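Local coordinates for CELL WALL surface anchor family protein (Streptococcus pneumoniae, PDB 2WW8), which probably serves as the adhesin of the pneumococcal pilus, recognising and attaching to host cells, at residues Y180-Y194 against Q203-V215. Numbering follows the deposited sequence.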
loop_
_atom_site.group_PDB
_atom_site.type_symbol
_atom_site.label_atom_id
_atom_site.label_comp_id
_atom_site.label_asym_id
_atom_site.label_seq_id
_atom_site.Cartn_x
_atom_site.Cartn_y
_atom_site.Cartn_z
ATOM N N TYR A 180 -0.100 -7.049 1.730
ATOM C CA TYR A 180 1.120 -7.297 1.003
ATOM C C TYR A 180 2.205 -6.601 1.818
ATOM O O TYR A 180 3.368 -6.875 1.614
ATOM C CB TYR A 180 1.051 -6.850 -0.472
ATOM C CG TYR A 180 0.980 -5.362 -0.751
ATOM C CD1 TYR A 180 -0.249 -4.705 -0.855
ATOM C CD2 TYR A 180 2.165 -4.614 -0.905
ATOM C CE1 TYR A 180 -0.309 -3.328 -1.130
ATOM C CE2 TYR A 180 2.141 -3.222 -1.118
ATOM C CZ TYR A 180 0.885 -2.603 -1.239
ATOM O OH TYR A 180 0.857 -1.261 -1.469
ATOM N N GLU A 181 1.810 -5.722 2.732
ATOM C CA GLU A 181 2.725 -5.104 3.665
ATOM C C GLU A 181 2.697 -5.772 5.057
ATOM O O GLU A 181 1.630 -5.966 5.646
ATOM C CB GLU A 181 2.411 -3.611 3.711
ATOM C CG GLU A 181 3.280 -2.871 4.740
ATOM C CD GLU A 181 3.196 -1.337 4.562
ATOM O OE1 GLU A 181 2.323 -0.702 5.201
ATOM O OE2 GLU A 181 3.993 -0.765 3.769
ATOM N N ARG A 182 3.870 -6.133 5.566
ATOM C CA ARG A 182 4.045 -6.816 6.832
ATOM C C ARG A 182 4.705 -5.889 7.864
ATOM O O ARG A 182 5.785 -5.315 7.626
ATOM C CB ARG A 182 4.930 -8.059 6.592
ATOM C CG ARG A 182 5.008 -9.023 7.778
ATOM C CD ARG A 182 6.115 -10.060 7.517
ATOM N NE ARG A 182 5.963 -11.163 8.486
ATOM C CZ ARG A 182 6.893 -12.082 8.748
ATOM N NH1 ARG A 182 8.071 -11.985 8.161
ATOM N NH2 ARG A 182 6.675 -13.048 9.633
ATOM N N VAL A 183 4.109 -5.809 9.053
ATOM C CA VAL A 183 4.751 -5.149 10.189
ATOM C C VAL A 183 5.853 -6.051 10.774
ATOM O O VAL A 183 5.598 -7.225 11.073
ATOM C CB VAL A 183 3.719 -4.790 11.277
ATOM C CG1 VAL A 183 4.371 -4.001 12.396
ATOM C CG2 VAL A 183 2.543 -3.964 10.636
ATOM N N ILE A 184 7.046 -5.489 10.974
ATOM C CA ILE A 184 8.111 -6.169 11.656
ATOM C C ILE A 184 8.712 -5.301 12.750
ATOM O O ILE A 184 8.451 -4.084 12.797
ATOM C CB ILE A 184 9.236 -6.601 10.660
ATOM C CG1 ILE A 184 9.755 -5.387 9.871
ATOM C CG2 ILE A 184 8.737 -7.697 9.838
ATOM C CD1 ILE A 184 10.991 -5.663 8.995
ATOM N N PRO A 185 9.504 -5.909 13.648
ATOM C CA PRO A 185 10.018 -5.090 14.767
ATOM C C PRO A 185 10.851 -3.930 14.227
ATOM O O PRO A 185 10.870 -2.900 14.838
ATOM C CB PRO A 185 10.924 -6.078 15.530
ATOM C CG PRO A 185 10.238 -7.392 15.354
ATOM C CD PRO A 185 9.834 -7.338 13.830
ATOM N N GLU A 186 11.504 -4.083 13.073
ATOM C CA GLU A 186 12.355 -3.043 12.510
ATOM C C GLU A 186 11.612 -2.008 11.655
ATOM O O GLU A 186 12.214 -1.034 11.168
ATOM C CB GLU A 186 13.487 -3.690 11.715
ATOM C CG GLU A 186 14.431 -4.478 12.545
ATOM C CD GLU A 186 13.922 -5.909 12.846
ATOM O OE1 GLU A 186 12.956 -6.379 12.224
ATOM O OE2 GLU A 186 14.529 -6.560 13.719
ATOM N N GLY A 187 10.310 -2.201 11.439
ATOM C CA GLY A 187 9.549 -1.252 10.600
ATOM C C GLY A 187 8.505 -1.984 9.808
ATOM O O GLY A 187 7.637 -2.611 10.392
ATOM N N THR A 188 8.558 -1.905 8.485
ATOM C CA THR A 188 7.620 -2.681 7.681
ATOM C C THR A 188 8.364 -3.179 6.423
ATOM O O THR A 188 9.410 -2.636 6.051
ATOM C CB THR A 188 6.456 -1.786 7.208
ATOM O OG1 THR A 188 6.973 -0.900 6.217
ATOM C CG2 THR A 188 5.814 -0.965 8.374
ATOM N N LEU A 189 7.845 -4.223 5.780
ATOM C CA LEU A 189 8.368 -4.624 4.503
ATOM C C LEU A 189 7.160 -5.018 3.658
ATOM O O LEU A 189 6.056 -5.230 4.212
ATOM C CB LEU A 189 9.461 -5.726 4.585
ATOM C CG LEU A 189 9.118 -7.017 5.345
ATOM C CD1 LEU A 189 8.145 -7.845 4.489
ATOM C CD2 LEU A 189 10.343 -7.889 5.675
ATOM N N SER A 190 7.368 -5.083 2.335
ATOM C CA SER A 190 6.245 -5.391 1.438
ATOM C C SER A 190 6.739 -5.971 0.144
ATOM O O SER A 190 7.814 -5.632 -0.319
ATOM C CB SER A 190 5.323 -4.182 1.199
ATOM O OG SER A 190 5.886 -3.276 0.248
ATOM N N LYS A 191 5.936 -6.843 -0.446
ATOM C CA LYS A 191 6.206 -7.434 -1.748
ATOM C C LYS A 191 4.892 -7.705 -2.457
ATOM O O LYS A 191 3.941 -8.261 -1.862
ATOM C CB LYS A 191 6.957 -8.745 -1.596
ATOM C CG LYS A 191 7.380 -9.263 -3.002
ATOM C CD LYS A 191 8.475 -10.318 -2.890
ATOM C CE LYS A 191 8.664 -10.903 -4.275
ATOM N NZ LYS A 191 9.453 -12.144 -4.130
ATOM N N ARG A 192 4.774 -7.296 -3.718
ATOM C CA ARG A 192 3.529 -7.561 -4.460
ATOM C C ARG A 192 3.775 -7.493 -5.963
ATOM O O ARG A 192 4.769 -6.944 -6.414
ATOM C CB ARG A 192 2.431 -6.546 -4.062
ATOM C CG ARG A 192 2.760 -5.095 -4.448
ATOM C CD ARG A 192 1.519 -4.239 -4.429
ATOM N NE ARG A 192 1.913 -2.845 -4.704
ATOM C CZ ARG A 192 1.098 -1.890 -5.132
ATOM N NH1 ARG A 192 -0.186 -2.185 -5.284
ATOM N NH2 ARG A 192 1.537 -0.650 -5.393
ATOM N N ILE A 193 2.849 -8.033 -6.735
ATOM C CA ILE A 193 2.753 -7.689 -8.150
ATOM C C ILE A 193 2.019 -6.342 -8.085
ATOM O O ILE A 193 0.943 -6.257 -7.478
ATOM C CB ILE A 193 1.959 -8.779 -8.943
ATOM C CG1 ILE A 193 2.750 -10.097 -9.037
ATOM C CG2 ILE A 193 1.641 -8.289 -10.381
ATOM C CD1 ILE A 193 1.851 -11.302 -9.257
ATOM N N TYR A 194 2.603 -5.274 -8.644
ATOM C CA TYR A 194 1.903 -3.973 -8.630
ATOM C C TYR A 194 1.313 -3.572 -9.987
ATOM O O TYR A 194 0.572 -2.585 -10.114
ATOM C CB TYR A 194 2.801 -2.844 -8.128
ATOM C CG TYR A 194 3.861 -2.416 -9.132
ATOM C CD1 TYR A 194 4.983 -3.191 -9.376
ATOM C CD2 TYR A 194 3.711 -1.219 -9.826
ATOM C CE1 TYR A 194 5.948 -2.783 -10.283
ATOM C CE2 TYR A 194 4.626 -0.789 -10.740
ATOM C CZ TYR A 194 5.742 -1.567 -10.950
ATOM O OH TYR A 194 6.656 -1.110 -11.851
ATOM N N GLN A 203 3.654 -11.330 -18.135
ATOM C CA GLN A 203 4.680 -10.343 -17.801
ATOM C C GLN A 203 4.088 -9.451 -16.734
ATOM O O GLN A 203 2.979 -8.918 -16.912
ATOM C CB GLN A 203 4.998 -9.478 -19.018
ATOM C CG GLN A 203 5.923 -10.162 -19.999
ATOM C CD GLN A 203 6.358 -9.263 -21.131
ATOM O OE1 GLN A 203 6.577 -8.071 -20.927
ATOM N NE2 GLN A 203 6.464 -9.811 -22.335
ATOM N N TYR A 204 4.824 -9.321 -15.631
ATOM C CA TYR A 204 4.343 -8.545 -14.477
ATOM C C TYR A 204 5.443 -7.694 -13.903
ATOM O O TYR A 204 6.648 -8.044 -13.949
ATOM C CB TYR A 204 3.912 -9.518 -13.372
ATOM C CG TYR A 204 2.811 -10.487 -13.802
ATOM C CD1 TYR A 204 3.108 -11.654 -14.498
ATOM C CD2 TYR A 204 1.481 -10.191 -13.548
ATOM C CE1 TYR A 204 2.087 -12.540 -14.892
ATOM C CE2 TYR A 204 0.471 -11.059 -13.914
ATOM C CZ TYR A 204 0.768 -12.220 -14.594
ATOM O OH TYR A 204 -0.293 -13.060 -14.958
ATOM N N GLY A 205 5.001 -6.588 -13.306
ATOM C CA GLY A 205 5.906 -5.795 -12.485
ATOM C C GLY A 205 5.833 -6.156 -11.002
ATOM O O GLY A 205 4.721 -6.323 -10.478
ATOM N N ILE A 206 6.997 -6.233 -10.350
ATOM C CA ILE A 206 7.109 -6.622 -8.965
ATOM C C ILE A 206 7.649 -5.408 -8.201
ATOM O O ILE A 206 8.550 -4.725 -8.677
ATOM C CB ILE A 206 8.119 -7.787 -8.771
ATOM C CG1 ILE A 206 7.755 -8.978 -9.666
ATOM C CG2 ILE A 206 8.023 -8.275 -7.344
ATOM C CD1 ILE A 206 6.412 -9.558 -9.353
ATOM N N GLU A 207 7.101 -5.182 -7.011
ATOM C CA GLU A 207 7.525 -4.103 -6.114
ATOM C C GLU A 207 7.811 -4.656 -4.719
ATOM O O GLU A 207 6.958 -5.367 -4.173
ATOM C CB GLU A 207 6.382 -3.070 -6.022
ATOM C CG GLU A 207 6.606 -1.943 -4.990
ATOM C CD GLU A 207 5.263 -1.354 -4.583
ATOM O OE1 GLU A 207 4.583 -1.879 -3.635
ATOM O OE2 GLU A 207 4.917 -0.366 -5.270
ATOM N N LEU A 208 8.941 -4.253 -4.126
ATOM C CA LEU A 208 9.380 -4.541 -2.746
ATOM C C LEU A 208 9.604 -3.184 -2.105
ATOM O O LEU A 208 10.129 -2.291 -2.765
ATOM C CB LEU A 208 10.701 -5.327 -2.713
ATOM C CG LEU A 208 10.631 -6.837 -2.960
ATOM C CD1 LEU A 208 10.286 -7.162 -4.413
ATOM C CD2 LEU A 208 11.953 -7.492 -2.505
ATOM N N THR A 209 9.165 -3.045 -0.851
ATOM C CA THR A 209 9.472 -1.856 -0.088
ATOM C C THR A 209 9.976 -2.272 1.302
ATOM O O THR A 209 9.682 -3.385 1.753
ATOM C CB THR A 209 8.288 -0.890 0.067
ATOM O OG1 THR A 209 7.348 -1.379 1.036
ATOM C CG2 THR A 209 7.579 -0.580 -1.250
ATOM N N VAL A 210 10.734 -1.368 1.941
ATOM C CA VAL A 210 11.250 -1.572 3.281
ATOM C C VAL A 210 11.219 -0.187 3.925
ATOM O O VAL A 210 11.614 0.793 3.309
ATOM C CB VAL A 210 12.695 -2.114 3.279
ATOM C CG1 VAL A 210 13.181 -2.204 4.725
ATOM C CG2 VAL A 210 12.727 -3.533 2.656
ATOM N N SER A 211 10.708 -0.119 5.146
ATOM C CA SER A 211 10.716 1.125 5.906
ATOM C C SER A 211 11.276 0.798 7.275
ATOM O O SER A 211 11.077 -0.324 7.802
ATOM C CB SER A 211 9.307 1.686 5.996
ATOM O OG SER A 211 8.631 1.036 7.045
ATOM N N GLY A 212 12.039 1.740 7.829
ATOM C CA GLY A 212 12.749 1.497 9.092
ATOM C C GLY A 212 12.063 2.074 10.327
ATOM O O GLY A 212 10.898 2.556 10.307
ATOM N N LYS A 213 12.820 2.046 11.414
ATOM C CA LYS A 213 12.345 2.551 12.689
ATOM C C LYS A 213 13.523 3.221 13.412
ATOM O O LYS A 213 14.642 2.695 13.442
ATOM C CB LYS A 213 11.774 1.402 13.538
ATOM C CG LYS A 213 11.204 1.852 14.897
ATOM C CD LYS A 213 10.498 0.729 15.652
ATOM C CE LYS A 213 9.314 0.111 14.870
ATOM N NZ LYS A 213 8.687 -1.065 15.602
ATOM N N THR A 214 13.271 4.382 14.002
ATOM C CA THR A 214 14.249 5.015 14.858
ATOM C C THR A 214 13.989 4.599 16.322
ATOM O O THR A 214 12.889 4.798 16.840
ATOM C CB THR A 214 14.215 6.586 14.671
ATOM O OG1 THR A 214 14.472 6.890 13.286
ATOM C CG2 THR A 214 15.311 7.234 15.531
ATOM N N VAL A 215 15.017 4.076 16.998
ATOM C CA VAL A 215 14.962 3.593 18.395
ATOM C C VAL A 215 15.780 4.539 19.265
ATOM O O VAL A 215 16.940 4.835 18.928
ATOM C CB VAL A 215 15.540 2.166 18.531
ATOM C CG1 VAL A 215 15.221 1.627 19.942
ATOM C CG2 VAL A 215 14.945 1.275 17.465
HETATM O O HOH W 1 3.143 -0.234 -2.126
HETATM O O HOH W 2 6.970 -1.318 3.600
HETATM O O HOH W 3 6.636 -3.205 15.196
HETATM O O HOH W 4 6.786 -1.652 13.007
HETATM O O HOH W 5 5.467 -3.792 -2.247
#
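Glu207 meets Arg192 and Tyr194 on the face of the hairpin that also carries Ser190, Thr209, Thr188 and Ser211. With CG anti to its backbone N (chi1 174°), Glu207 reaches across to the neighbouring strand, out over its Arg192; Arg192 NE bonds Glu207 OE1 at 3.0 Å, coming from above the carboxylate plane, and the NH2 to OE2 bond of this salt bridge is weak. The guanidinium is sandwiched: Tyr194 CB lies against one face, Tyr180 OH over the centre of the other, while Arg192 CD sits over the Tyr180 ring. Two waters also donate to Glu207 OE1, one shared with Tyr180 OH and one with Ser190 OG, so three bonds hold that oxygen and probably stabilise its negative charge. The Tyr194 ring swings across the partner strand, its CD1 3.6 Å from Glu207 CB and its edge at Ile206 N.

On the other face, Ile193 spreads its two branches: CG1 touches Ile206 CD1 at 3.7 Å, and CG2 packs on Tyr204 CD2. Lys191, its chain extended, runs beside Leu208 toward the domain interior; its NZ is covalently joined to Asn695 CG, an intramolecular isopeptide bond, and also hydrogen-bonds Thr698.

Farther along the polar face, a water links Thr188 OG1, Thr209 OG1 and Glu181 OE2. Near the type I turn from Ile184 to Gly187, Lys213 NZ bonds Pro185 O at 3.0 Å from above the carbonyl plane. Paired backbone bonds at Thr188–Ser211, Ser190–Thr209 and Arg192–Glu207 make 187-194 and 203-211 an antiparallel beta hairpin (177° between strand directions), with 203-218 also pairing antiparallel with strand 673-682, in an isopeptide-locked beta domain of the kind found in Gram-positive pilins.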